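Local coordinates for aminoglycoside acetyltransferase meta-AAC0020 (Uncultured bacterium, PDB 5F47) that transfers an acetyl group from acetyl-coenzyme A to aminoglycoside antibiotics, the chemistry of a GNAT-fold resistance enzyme, at the interface of chains A and B. Sequence-based numbering; all coordinates share one arbitrary frame. Chains: chain A/B, aminoglycoside acetyltransferase meta-AAC0020.

Contact 1: the interface of chains A and B. Residues chain A 88, 124-126, 149, 151; chain B 126, 149-151.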
loop_
_atom_site.group_PDB
_atom_site.type_symbol
_atom_site.label_atom_id
_atom_site.label_comp_id
_atom_site.label_asym_id
_atom_site.label_seq_id
_atom_site.Cartn_x
_atom_site.Cartn_y
_atom_site.Cartn_z
ATOM N N TYR A 88 -4.943 -3.041 -2.271
ATOM C CA TYR A 88 -4.005 -3.482 -1.250
ATOM C C TYR A 88 -4.804 -3.923 -0.031
ATOM O O TYR A 88 -5.388 -3.087 0.669
ATOM C CB TYR A 88 -3.067 -2.317 -0.906
ATOM C CG TYR A 88 -1.998 -2.508 0.157
ATOM C CD1 TYR A 88 -1.619 -3.753 0.614
ATOM C CD2 TYR A 88 -1.366 -1.395 0.690
ATOM C CE1 TYR A 88 -0.627 -3.893 1.593
ATOM C CE2 TYR A 88 -0.385 -1.513 1.648
ATOM C CZ TYR A 88 -0.023 -2.756 2.095
ATOM O OH TYR A 88 0.961 -2.849 3.055
ATOM N N PHE A 124 -3.376 -7.377 -3.801
ATOM C CA PHE A 124 -2.252 -8.032 -3.141
ATOM C C PHE A 124 -2.334 -7.862 -1.648
ATOM O O PHE A 124 -3.052 -6.999 -1.140
ATOM C CB PHE A 124 -0.893 -7.518 -3.679
ATOM C CG PHE A 124 -0.562 -6.082 -3.315
ATOM C CD1 PHE A 124 -1.161 -5.019 -3.979
ATOM C CD2 PHE A 124 0.364 -5.812 -2.336
ATOM C CE1 PHE A 124 -0.837 -3.695 -3.650
ATOM C CE2 PHE A 124 0.694 -4.483 -1.994
ATOM C CZ PHE A 124 0.097 -3.439 -2.658
ATOM N N VAL A 125 -1.562 -8.687 -0.958
ATOM C CA VAL A 125 -1.607 -8.746 0.504
ATOM C C VAL A 125 -0.249 -9.210 1.022
ATOM O O VAL A 125 0.483 -9.938 0.359
ATOM C CB VAL A 125 -2.749 -9.686 0.976
ATOM C CG1 VAL A 125 -2.488 -11.116 0.555
ATOM C CG2 VAL A 125 -2.922 -9.626 2.503
ATOM N N GLN A 126 0.096 -8.787 2.243
ATOM C CA GLN A 126 1.380 -9.102 2.862
ATOM C C GLN A 126 1.218 -10.009 4.080
ATOM O O GLN A 126 0.324 -9.796 4.897
ATOM C CB GLN A 126 2.085 -7.807 3.282
ATOM C CG GLN A 126 3.452 -7.991 3.957
ATOM C CD GLN A 126 4.190 -6.676 4.138
ATOM O OE1 GLN A 126 4.587 -6.035 3.165
ATOM N NE2 GLN A 126 4.384 -6.270 5.393
ATOM N N VAL A 149 9.647 -10.817 0.074
ATOM C CA VAL A 149 9.768 -9.369 0.106
ATOM C C VAL A 149 10.412 -8.954 1.428
ATOM O O VAL A 149 10.304 -9.668 2.425
ATOM C CB VAL A 149 8.366 -8.739 -0.105
ATOM C CG1 VAL A 149 8.336 -7.242 0.160
ATOM C CG2 VAL A 149 7.891 -9.042 -1.529
ATOM N N HIS A 151 10.322 -5.815 4.009
ATOM C CA HIS A 151 9.528 -4.649 4.368
ATOM C C HIS A 151 10.353 -3.765 5.319
ATOM O O HIS A 151 10.836 -4.229 6.346
ATOM C CB HIS A 151 8.214 -5.120 5.007
ATOM C CG HIS A 151 7.397 -4.041 5.650
ATOM N ND1 HIS A 151 6.431 -3.330 4.968
ATOM C CD2 HIS A 151 7.355 -3.605 6.929
ATOM C CE1 HIS A 151 5.854 -2.477 5.798
ATOM N NE2 HIS A 151 6.397 -2.621 6.992
ATOM N N GLN B 126 8.932 -1.440 0.344
ATOM C CA GLN B 126 9.311 -2.836 0.201
ATOM C C GLN B 126 10.302 -3.037 -0.935
ATOM O O GLN B 126 10.384 -2.235 -1.870
ATOM C CB GLN B 126 8.061 -3.681 -0.007
ATOM C CG GLN B 126 7.180 -3.735 1.231
ATOM C CD GLN B 126 5.756 -3.376 0.944
ATOM O OE1 GLN B 126 5.375 -3.206 -0.215
ATOM N NE2 GLN B 126 4.954 -3.248 1.992
ATOM N N VAL B 149 8.975 -10.718 4.788
ATOM C CA VAL B 149 7.566 -10.936 4.513
ATOM C C VAL B 149 7.373 -11.598 3.155
ATOM O O VAL B 149 8.335 -11.850 2.422
ATOM C CB VAL B 149 6.753 -9.614 4.566
ATOM C CG1 VAL B 149 6.880 -8.968 5.952
ATOM C CG2 VAL B 149 7.216 -8.647 3.488
ATOM N N VAL B 150 6.116 -11.909 2.863
ATOM C CA VAL B 150 5.716 -12.563 1.630
ATOM C C VAL B 150 4.555 -11.781 1.036
ATOM O O VAL B 150 3.643 -11.378 1.767
ATOM C CB VAL B 150 5.296 -14.028 1.888
ATOM C CG1 VAL B 150 4.816 -14.687 0.611
ATOM C CG2 VAL B 150 6.444 -14.808 2.512
ATOM N N HIS B 151 4.613 -11.499 -0.261
ATOM C CA HIS B 151 3.464 -10.883 -0.922
ATOM C C HIS B 151 2.733 -11.905 -1.752
ATOM O O HIS B 151 3.348 -12.684 -2.458
ATOM C CB HIS B 151 3.884 -9.701 -1.811
ATOM C CG HIS B 151 4.139 -8.437 -1.047
ATOM N ND1 HIS B 151 4.313 -7.221 -1.669
ATOM C CD2 HIS B 151 4.269 -8.207 0.283
ATOM C CE1 HIS B 151 4.527 -6.289 -0.753
ATOM N NE2 HIS B 151 4.505 -6.860 0.437
HETATM O O HOH W 1 11.012 -12.777 2.765
#
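The GNAT acetyltransferase fold ends here in strand 145-155, and the two copies of this strand lie antiparallel, meeting at A:Val149 and B:Val149, while each also pairs with strand 122-128 of the other chain. A:Val149 N donates to B:Val149 O at 2.9 Å, and the reciprocal bond completes the pair. Beside it, the imidazole of B:His151 gives its NE2-H to the side-chain carbonyl OE1 of A:Gln126 at 2.9 Å. The bond uses a lone pair of OE1 and lies in the ring plane; amide and ring are 21° apart, nearly coplanar, and the bond should help to hold both groups in rotation. A:Gln126 reaches this position with CG anti to its backbone N (chi1 180°) and an extended chain, its CG resting on B:Val149 CB at 3.7 Å. Over one face of the B:His151 ring sits the methyl CG2 of A:Val149, offset toward the rim. B:Gln126 takes another course, CG anti to its carbonyl carbon (chi1 -68°), and its amide NE2 approaches A:His151 ND1 at the ring edge through a weak bond of 3.3 Å. The same NE2 lies 3.0 Å from A:Gln126 OE1, but its N-H points elsewhere. A:Val149 CG1 packs on B:Gln126 CB at 3.6 Å.

Contact 2: the interface of chains A and B. Residues chain A 121-123, 143-144; chain B 153-156.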
loop_
_atom_site.group_PDB
_atom_site.type_symbol
_atom_site.label_atom_id
_atom_site.label_comp_id
_atom_site.label_asym_id
_atom_site.label_seq_id
_atom_site.Cartn_x
_atom_site.Cartn_y
_atom_site.Cartn_z
ATOM N N GLU A 121 -6.761 -4.211 -11.778
ATOM C CA GLU A 121 -5.734 -5.076 -12.350
ATOM C C GLU A 121 -5.422 -6.258 -11.438
ATOM O O GLU A 121 -5.312 -7.396 -11.886
ATOM C CB GLU A 121 -4.443 -4.278 -12.608
ATOM C CG GLU A 121 -3.410 -5.063 -13.400
ATOM C CD GLU A 121 -2.058 -4.362 -13.539
ATOM O OE1 GLU A 121 -1.366 -4.613 -14.546
ATOM O OE2 GLU A 121 -1.661 -3.615 -12.645
ATOM N N GLU A 122 -5.287 -5.966 -10.146
ATOM C CA GLU A 122 -4.634 -6.903 -9.248
ATOM C C GLU A 122 -4.906 -6.511 -7.802
ATOM O O GLU A 122 -5.054 -5.326 -7.491
ATOM C CB GLU A 122 -3.133 -6.913 -9.543
ATOM C CG GLU A 122 -2.328 -8.000 -8.872
ATOM C CD GLU A 122 -0.988 -8.177 -9.545
ATOM O OE1 GLU A 122 0.021 -7.775 -8.954
ATOM O OE2 GLU A 122 -0.934 -8.715 -10.674
ATOM N N VAL A 123 -4.976 -7.521 -6.932
ATOM C CA VAL A 123 -5.145 -7.346 -5.494
ATOM C C VAL A 123 -3.923 -7.980 -4.853
ATOM O O VAL A 123 -3.447 -9.010 -5.310
ATOM C CB VAL A 123 -6.426 -8.029 -4.981
ATOM C CG1 VAL A 123 -6.610 -7.851 -3.491
ATOM C CG2 VAL A 123 -7.678 -7.493 -5.716
ATOM N N PRO A 143 -3.699 -17.895 -4.997
ATOM C CA PRO A 143 -3.146 -16.656 -5.560
ATOM C C PRO A 143 -2.387 -16.900 -6.862
ATOM O O PRO A 143 -1.904 -18.009 -7.107
ATOM C CB PRO A 143 -2.179 -16.170 -4.474
ATOM C CG PRO A 143 -1.762 -17.450 -3.786
ATOM C CD PRO A 143 -2.986 -18.313 -3.775
ATOM N N THR A 144 -2.253 -15.859 -7.672
ATOM C CA THR A 144 -1.555 -15.956 -8.949
ATOM C C THR A 144 -0.055 -16.126 -8.734
ATOM O O THR A 144 0.618 -16.892 -9.436
ATOM C CB THR A 144 -1.810 -14.693 -9.779
ATOM O OG1 THR A 144 -3.227 -14.453 -9.823
ATOM C CG2 THR A 144 -1.275 -14.860 -11.204
ATOM N N TYR B 153 -0.293 -12.228 -4.684
ATOM C CA TYR B 153 -0.902 -11.430 -5.749
ATOM C C TYR B 153 -2.044 -12.183 -6.391
ATOM O O TYR B 153 -1.882 -13.354 -6.740
ATOM C CB TYR B 153 0.139 -11.082 -6.836
ATOM C CG TYR B 153 1.304 -10.298 -6.298
ATOM C CD1 TYR B 153 1.225 -8.917 -6.171
ATOM C CD2 TYR B 153 2.481 -10.928 -5.936
ATOM C CE1 TYR B 153 2.285 -8.182 -5.675
ATOM C CE2 TYR B 153 3.548 -10.194 -5.434
ATOM C CZ TYR B 153 3.437 -8.836 -5.319
ATOM O OH TYR B 153 4.507 -8.114 -4.822
ATOM N N TYR B 154 -3.167 -11.489 -6.569
ATOM C CA TYR B 154 -4.323 -12.032 -7.284
ATOM C C TYR B 154 -4.535 -11.167 -8.518
ATOM O O TYR B 154 -5.065 -10.061 -8.434
ATOM C CB TYR B 154 -5.573 -12.024 -6.395
ATOM C CG TYR B 154 -5.405 -12.664 -5.021
ATOM C CD1 TYR B 154 -4.964 -11.919 -3.929
ATOM C CD2 TYR B 154 -5.733 -13.987 -4.817
ATOM C CE1 TYR B 154 -4.820 -12.508 -2.672
ATOM C CE2 TYR B 154 -5.617 -14.582 -3.567
ATOM C CZ TYR B 154 -5.162 -13.837 -2.506
ATOM O OH TYR B 154 -5.046 -14.405 -1.255
ATOM N N THR B 155 -4.103 -11.673 -9.673
ATOM C CA THR B 155 -4.228 -10.910 -10.916
ATOM C C THR B 155 -5.615 -11.176 -11.474
ATOM O O THR B 155 -5.995 -12.320 -11.664
ATOM C CB THR B 155 -3.128 -11.279 -11.947
ATOM O OG1 THR B 155 -1.844 -11.251 -11.311
ATOM C CG2 THR B 155 -3.135 -10.291 -13.106
ATOM N N LEU B 156 -6.386 -10.111 -11.697
ATOM C CA LEU B 156 -7.818 -10.254 -11.965
ATOM C C LEU B 156 -8.139 -10.367 -13.442
ATOM O O LEU B 156 -7.471 -9.760 -14.285
ATOM C CB LEU B 156 -8.561 -9.054 -11.381
ATOM C CG LEU B 156 -8.247 -8.790 -9.905
ATOM C CD1 LEU B 156 -8.989 -7.534 -9.475
ATOM C CD2 LEU B 156 -8.587 -9.992 -9.014
HETATM O O HOH W 2 -4.663 -14.629 -12.195
HETATM O O HOH W 3 -5.643 -7.820 -14.751
#
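The start of strand 122-128 of chain A, with A:Glu121 before it, and the loop residues A:Pro143 and A:Thr144 flank the end of strand 145-155 of chain B and B:Leu156 beyond it. A ladder of backbone bonds zips the edges together: A:Val123 and B:Tyr154 exchange N-H and C=O in both directions, and B:Leu156 N reaches A:Glu121 O at 2.9 Å. On the other edge A:Thr144 N donates to B:Tyr153 O at 2.7 Å, a bent bond of 133° at the hydrogen. Side chains reinforce the ladder. A:Glu122, its CG anti to the backbone N (chi1 -170°), extends its carboxylate across the strand, where B:Thr155 OG1 donates to OE2 at 2.8 Å from above the carboxylate plane. The other oxygen, OE1, approaches the rim carbon CD1 of the B:Tyr153 ring at 3.2 Å, with carboxylate and ring planes 62° apart. A:Pro143 CA lies 3.8 Å from CD2 at the rim of the B:Tyr154 ring. The hydroxyl of A:Thr144 plays a double part: OG1 accepts the backbone N-H of B:Thr155 at 2.9 Å, nearly straight, and water 2 links that same OG1 to B:Thr155 O, lying 2.7 Å from the carbonyl oxygen.

Contact 3: the interface of chains A and B. Residues chain A 122, 124, 145-147, 149; chain B 128, 151-153.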
loop_
_atom_site.group_PDB
_atom_site.type_symbol
_atom_site.label_atom_id
_atom_site.label_comp_id
_atom_site.label_asym_id
_atom_site.label_seq_id
_atom_site.Cartn_x
_atom_site.Cartn_y
_atom_site.Cartn_z
ATOM N N GLU A 122 -5.287 -5.966 -10.146
ATOM C CA GLU A 122 -4.634 -6.903 -9.248
ATOM C C GLU A 122 -4.906 -6.511 -7.802
ATOM O O GLU A 122 -5.054 -5.326 -7.491
ATOM C CB GLU A 122 -3.133 -6.913 -9.543
ATOM C CG GLU A 122 -2.328 -8.000 -8.872
ATOM C CD GLU A 122 -0.988 -8.177 -9.545
ATOM O OE1 GLU A 122 0.021 -7.775 -8.954
ATOM O OE2 GLU A 122 -0.934 -8.715 -10.674
ATOM N N PHE A 124 -3.376 -7.377 -3.801
ATOM C CA PHE A 124 -2.252 -8.032 -3.141
ATOM C C PHE A 124 -2.334 -7.862 -1.648
ATOM O O PHE A 124 -3.052 -6.999 -1.140
ATOM C CB PHE A 124 -0.893 -7.518 -3.679
ATOM C CG PHE A 124 -0.562 -6.082 -3.315
ATOM C CD1 PHE A 124 -1.161 -5.019 -3.979
ATOM C CD2 PHE A 124 0.364 -5.812 -2.336
ATOM C CE1 PHE A 124 -0.837 -3.695 -3.650
ATOM C CE2 PHE A 124 0.694 -4.483 -1.994
ATOM C CZ PHE A 124 0.097 -3.439 -2.658
ATOM N N ALA A 145 0.460 -15.404 -7.753
ATOM C CA ALA A 145 1.884 -15.462 -7.454
ATOM C C ALA A 145 2.150 -15.181 -5.997
ATOM O O ALA A 145 1.331 -14.579 -5.303
ATOM C CB ALA A 145 2.664 -14.475 -8.322
ATOM N N GLU A 146 3.326 -15.612 -5.556
ATOM C CA GLU A 146 3.829 -15.406 -4.203
ATOM C C GLU A 146 5.279 -14.977 -4.334
ATOM O O GLU A 146 6.050 -15.612 -5.041
ATOM C CB GLU A 146 3.707 -16.708 -3.397
ATOM C CG GLU A 146 4.468 -16.745 -2.110
ATOM C CD GLU A 146 4.418 -18.099 -1.437
ATOM O OE1 GLU A 146 3.551 -18.933 -1.798
ATOM O OE2 GLU A 146 5.257 -18.323 -0.540
ATOM N N GLU A 147 5.655 -13.903 -3.653
ATOM C CA GLU A 147 7.024 -13.399 -3.748
ATOM C C GLU A 147 7.590 -13.046 -2.375
ATOM O O GLU A 147 6.910 -12.442 -1.559
ATOM C CB GLU A 147 7.075 -12.178 -4.677
ATOM C CG GLU A 147 6.718 -12.551 -6.131
ATOM C CD GLU A 147 6.648 -11.368 -7.081
ATOM O OE1 GLU A 147 7.106 -10.266 -6.707
ATOM O OE2 GLU A 147 6.141 -11.555 -8.217
ATOM N N VAL A 149 9.647 -10.817 0.074
ATOM C CA VAL A 149 9.768 -9.369 0.106
ATOM C C VAL A 149 10.412 -8.954 1.428
ATOM O O VAL A 149 10.304 -9.668 2.425
ATOM C CB VAL A 149 8.366 -8.739 -0.105
ATOM C CG1 VAL A 149 8.336 -7.242 0.160
ATOM C CG2 VAL A 149 7.891 -9.042 -1.529
ATOM N N ASP B 128 11.869 -6.463 -3.270
ATOM C CA ASP B 128 11.886 -7.901 -3.485
ATOM C C ASP B 128 13.172 -8.485 -2.916
ATOM O O ASP B 128 14.246 -7.886 -3.028
ATOM C CB ASP B 128 11.760 -8.222 -4.974
ATOM C CG ASP B 128 10.446 -7.731 -5.569
ATOM O OD1 ASP B 128 9.466 -7.551 -4.823
ATOM O OD2 ASP B 128 10.398 -7.530 -6.799
ATOM N N HIS B 151 4.613 -11.499 -0.261
ATOM C CA HIS B 151 3.464 -10.883 -0.922
ATOM C C HIS B 151 2.733 -11.905 -1.752
ATOM O O HIS B 151 3.348 -12.684 -2.458
ATOM C CB HIS B 151 3.884 -9.701 -1.811
ATOM C CG HIS B 151 4.139 -8.437 -1.047
ATOM N ND1 HIS B 151 4.313 -7.221 -1.669
ATOM C CD2 HIS B 151 4.269 -8.207 0.283
ATOM C CE1 HIS B 151 4.527 -6.289 -0.753
ATOM N NE2 HIS B 151 4.505 -6.860 0.437
ATOM N N PHE B 152 1.409 -11.876 -1.659
ATOM C CA PHE B 152 0.549 -12.717 -2.486
ATOM C C PHE B 152 -0.228 -11.823 -3.427
ATOM O O PHE B 152 -0.730 -10.783 -3.014
ATOM C CB PHE B 152 -0.411 -13.541 -1.633
ATOM C CG PHE B 152 0.275 -14.541 -0.761
ATOM C CD1 PHE B 152 0.636 -14.212 0.534
ATOM C CD2 PHE B 152 0.553 -15.821 -1.222
ATOM C CE1 PHE B 152 1.282 -15.138 1.353
ATOM C CE2 PHE B 152 1.208 -16.740 -0.405
ATOM C CZ PHE B 152 1.552 -16.403 0.880
ATOM N N TYR B 153 -0.293 -12.228 -4.684
ATOM C CA TYR B 153 -0.902 -11.430 -5.749
ATOM C C TYR B 153 -2.044 -12.183 -6.391
ATOM O O TYR B 153 -1.882 -13.354 -6.740
ATOM C CB TYR B 153 0.139 -11.082 -6.836
ATOM C CG TYR B 153 1.304 -10.298 -6.298
ATOM C CD1 TYR B 153 1.225 -8.917 -6.171
ATOM C CD2 TYR B 153 2.481 -10.928 -5.936
ATOM C CE1 TYR B 153 2.285 -8.182 -5.675
ATOM C CE2 TYR B 153 3.548 -10.194 -5.434
ATOM C CZ TYR B 153 3.437 -8.836 -5.319
ATOM O OH TYR B 153 4.507 -8.114 -4.822
#
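With CG anti to its carbonyl carbon (chi1 -60°), B:Tyr153 sets its ring between A:Phe124 of strand 122-128 and A:Glu147 of strand 145-155; in A:Phe124, with CG between backbone N and carbonyl carbon (chi1 69°), the phenyl turns toward B:His151, leaving CB against the tyrosine ring. CB of A:Phe124 lies 3.6 Å from B:Tyr153 CD1 on one flank of the tyrosine; on the opposite flank CE2 meets the carboxylate carbon CD of A:Glu147 at 3.7 Å, the two side chains crossing at about a right angle. A:Glu147 is poorly ordered, so its place against the ring is less certain. With the same caution, its OE1 lies 4.1 Å from B:Asp128 OD1, two acidic groups not in contact that would tend to repel if both are charged. B:Asp128 OD1 also borders the methyl CG2 of A:Val149. Next along the strand, A:Glu146 and B:Phe152 run side by side and point the same way, the glutamate chain passing along the CE2 rim of the ring, its carboxylate carbon CD 3.6 Å from CE2. Backbone bonds hold the register: A:Ala145 and B:Tyr153 pair in both directions, as do A:Glu147 and B:His151, with B:His151 N to A:Glu147 O at 2.8 Å. Within chain B the tyrosine may help to steady the histidine: B:His151 ND1 donates to the phenol oxygen B:Tyr153 OH at 3.3 Å, with OH close to the imidazole plane and the bond bent to 144° at the hydrogen.

Contact 4: the interface of chains A and B. Residues chain A 147-150; chain B 127-129, 149.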
loop_
_atom_site.group_PDB
_atom_site.type_symbol
_atom_site.label_atom_id
_atom_site.label_comp_id
_atom_site.label_asym_id
_atom_site.label_seq_id
_atom_site.Cartn_x
_atom_site.Cartn_y
_atom_site.Cartn_z
ATOM N N GLU A 147 5.655 -13.903 -3.653
ATOM C CA GLU A 147 7.024 -13.399 -3.748
ATOM C C GLU A 147 7.590 -13.046 -2.375
ATOM O O GLU A 147 6.910 -12.442 -1.559
ATOM C CB GLU A 147 7.075 -12.178 -4.677
ATOM C CG GLU A 147 6.718 -12.551 -6.131
ATOM C CD GLU A 147 6.648 -11.368 -7.081
ATOM O OE1 GLU A 147 7.106 -10.266 -6.707
ATOM O OE2 GLU A 147 6.141 -11.555 -8.217
ATOM N N GLN A 148 8.843 -13.421 -2.137
ATOM C CA GLN A 148 9.560 -13.007 -0.921
ATOM C C GLN A 148 9.939 -11.543 -0.999
ATOM O O GLN A 148 10.516 -11.096 -1.999
ATOM C CB GLN A 148 10.821 -13.838 -0.731
ATOM C CG GLN A 148 10.594 -15.329 -0.667
ATOM C CD GLN A 148 9.854 -15.745 0.580
ATOM O OE1 GLN A 148 10.208 -15.335 1.691
ATOM N NE2 GLN A 148 8.833 -16.579 0.412
ATOM N N VAL A 149 9.647 -10.817 0.074
ATOM C CA VAL A 149 9.768 -9.369 0.106
ATOM C C VAL A 149 10.412 -8.954 1.428
ATOM O O VAL A 149 10.304 -9.668 2.425
ATOM C CB VAL A 149 8.366 -8.739 -0.105
ATOM C CG1 VAL A 149 8.336 -7.242 0.160
ATOM C CG2 VAL A 149 7.891 -9.042 -1.529
ATOM N N VAL A 150 11.164 -7.858 1.411
ATOM C CA VAL A 150 11.667 -7.283 2.656
ATOM C C VAL A 150 10.963 -5.945 2.852
ATOM O O VAL A 150 10.986 -5.064 1.974
ATOM C CB VAL A 150 13.194 -7.117 2.665
ATOM C CG1 VAL A 150 13.646 -6.567 4.014
ATOM C CG2 VAL A 150 13.881 -8.461 2.405
ATOM N N ALA B 127 11.099 -4.084 -0.819
ATOM C CA ALA B 127 11.984 -4.492 -1.886
ATOM C C ALA B 127 11.834 -5.990 -2.035
ATOM O O ALA B 127 11.657 -6.709 -1.054
ATOM C CB ALA B 127 13.444 -4.113 -1.601
ATOM N N ASP B 128 11.869 -6.463 -3.270
ATOM C CA ASP B 128 11.886 -7.901 -3.485
ATOM C C ASP B 128 13.172 -8.485 -2.916
ATOM O O ASP B 128 14.246 -7.886 -3.028
ATOM C CB ASP B 128 11.760 -8.222 -4.974
ATOM C CG ASP B 128 10.446 -7.731 -5.569
ATOM O OD1 ASP B 128 9.466 -7.551 -4.823
ATOM O OD2 ASP B 128 10.398 -7.530 -6.799
ATOM N N LYS B 129 13.068 -9.647 -2.280
ATOM C CA LYS B 129 14.216 -10.257 -1.631
ATOM C C LYS B 129 15.329 -10.588 -2.633
ATOM O O LYS B 129 16.511 -10.618 -2.276
ATOM C CB LYS B 129 13.789 -11.512 -0.868
ATOM C CG LYS B 129 14.879 -12.110 0.005
ATOM C CD LYS B 129 14.410 -13.368 0.697
ATOM C CE LYS B 129 15.467 -13.864 1.675
ATOM N NZ LYS B 129 15.001 -15.061 2.422
ATOM N N VAL B 149 8.975 -10.718 4.788
ATOM C CA VAL B 149 7.566 -10.936 4.513
ATOM C C VAL B 149 7.373 -11.598 3.155
ATOM O O VAL B 149 8.335 -11.850 2.422
ATOM C CB VAL B 149 6.753 -9.614 4.566
ATOM C CG1 VAL B 149 6.880 -8.968 5.952
ATOM C CG2 VAL B 149 7.216 -8.647 3.488
HETATM O O HOH W 4 11.012 -12.777 2.765
#
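The isopropyl groups of A:Val149 and B:Val149 form the apolar centre, CB of the first 3.8 Å from CG2 of the second, and a methyl of A:Val149, CG1, also lies against the carbonyl oxygen of B:Ala127. A second apolar touch lies farther out, where A:Gln148 CB meets B:Lys129 CB at 3.8 Å. The lysine, with CG anti to its backbone N (chi1 -172°), runs on extended, and its CD also passes by the glutamine CB; the contact is thus made by methylene groups and not by the lysine ammonium. Outside these lie backbone bonds. A:Val150 and B:Ala127 pair in both directions, A:Val150 N reaching B:Ala127 O at 2.8 Å nearly along the C=O axis. B:Lys129 N donates to A:Gln148 O at 2.9 Å, straight at the hydrogen but from above the carbonyl plane. At the rim the carbonyl oxygens A:Val149 O and B:Val149 O stand 2.9 Å apart; both can only accept, so this approach should be unfavourable. Water 4 probably eases it, 2.9 Å from B:Val149 O and 3.2 Å from A:Val149 O. A:Gln148, bent at chi2 (-68°), brings its amide OE1 to the same water at 2.9 Å; two hydrogens cannot serve three acceptors, unless the amide is turned over. In the deposited dimer the site stitches the C-terminal strand of chain A onto strand 122-128 of chain B, helping to make the two sheets continuous.

Contact 3 lies in the middle, its C-alpha centre about 9 Å from that of contact 2 and 8 Å from contact 4, with contact 1 about 6 Å away; contacts 2 and 4, about 17 Å apart, are the ends. A:Val149 is common to contacts 1, 3 and 4, and B:Tyr153 joins contacts 2 and 3. Strand 145-155 of each chain therefore lies between two strands of its partner, an exchange of C-terminal strands that joins both sheets. So intimate a crossing suggests a genuine dimer, though the structure alone does not prove it; the side chains of Gln126, Val149 and His151 depart from the two-fold symmetry that the backbone pairing keeps.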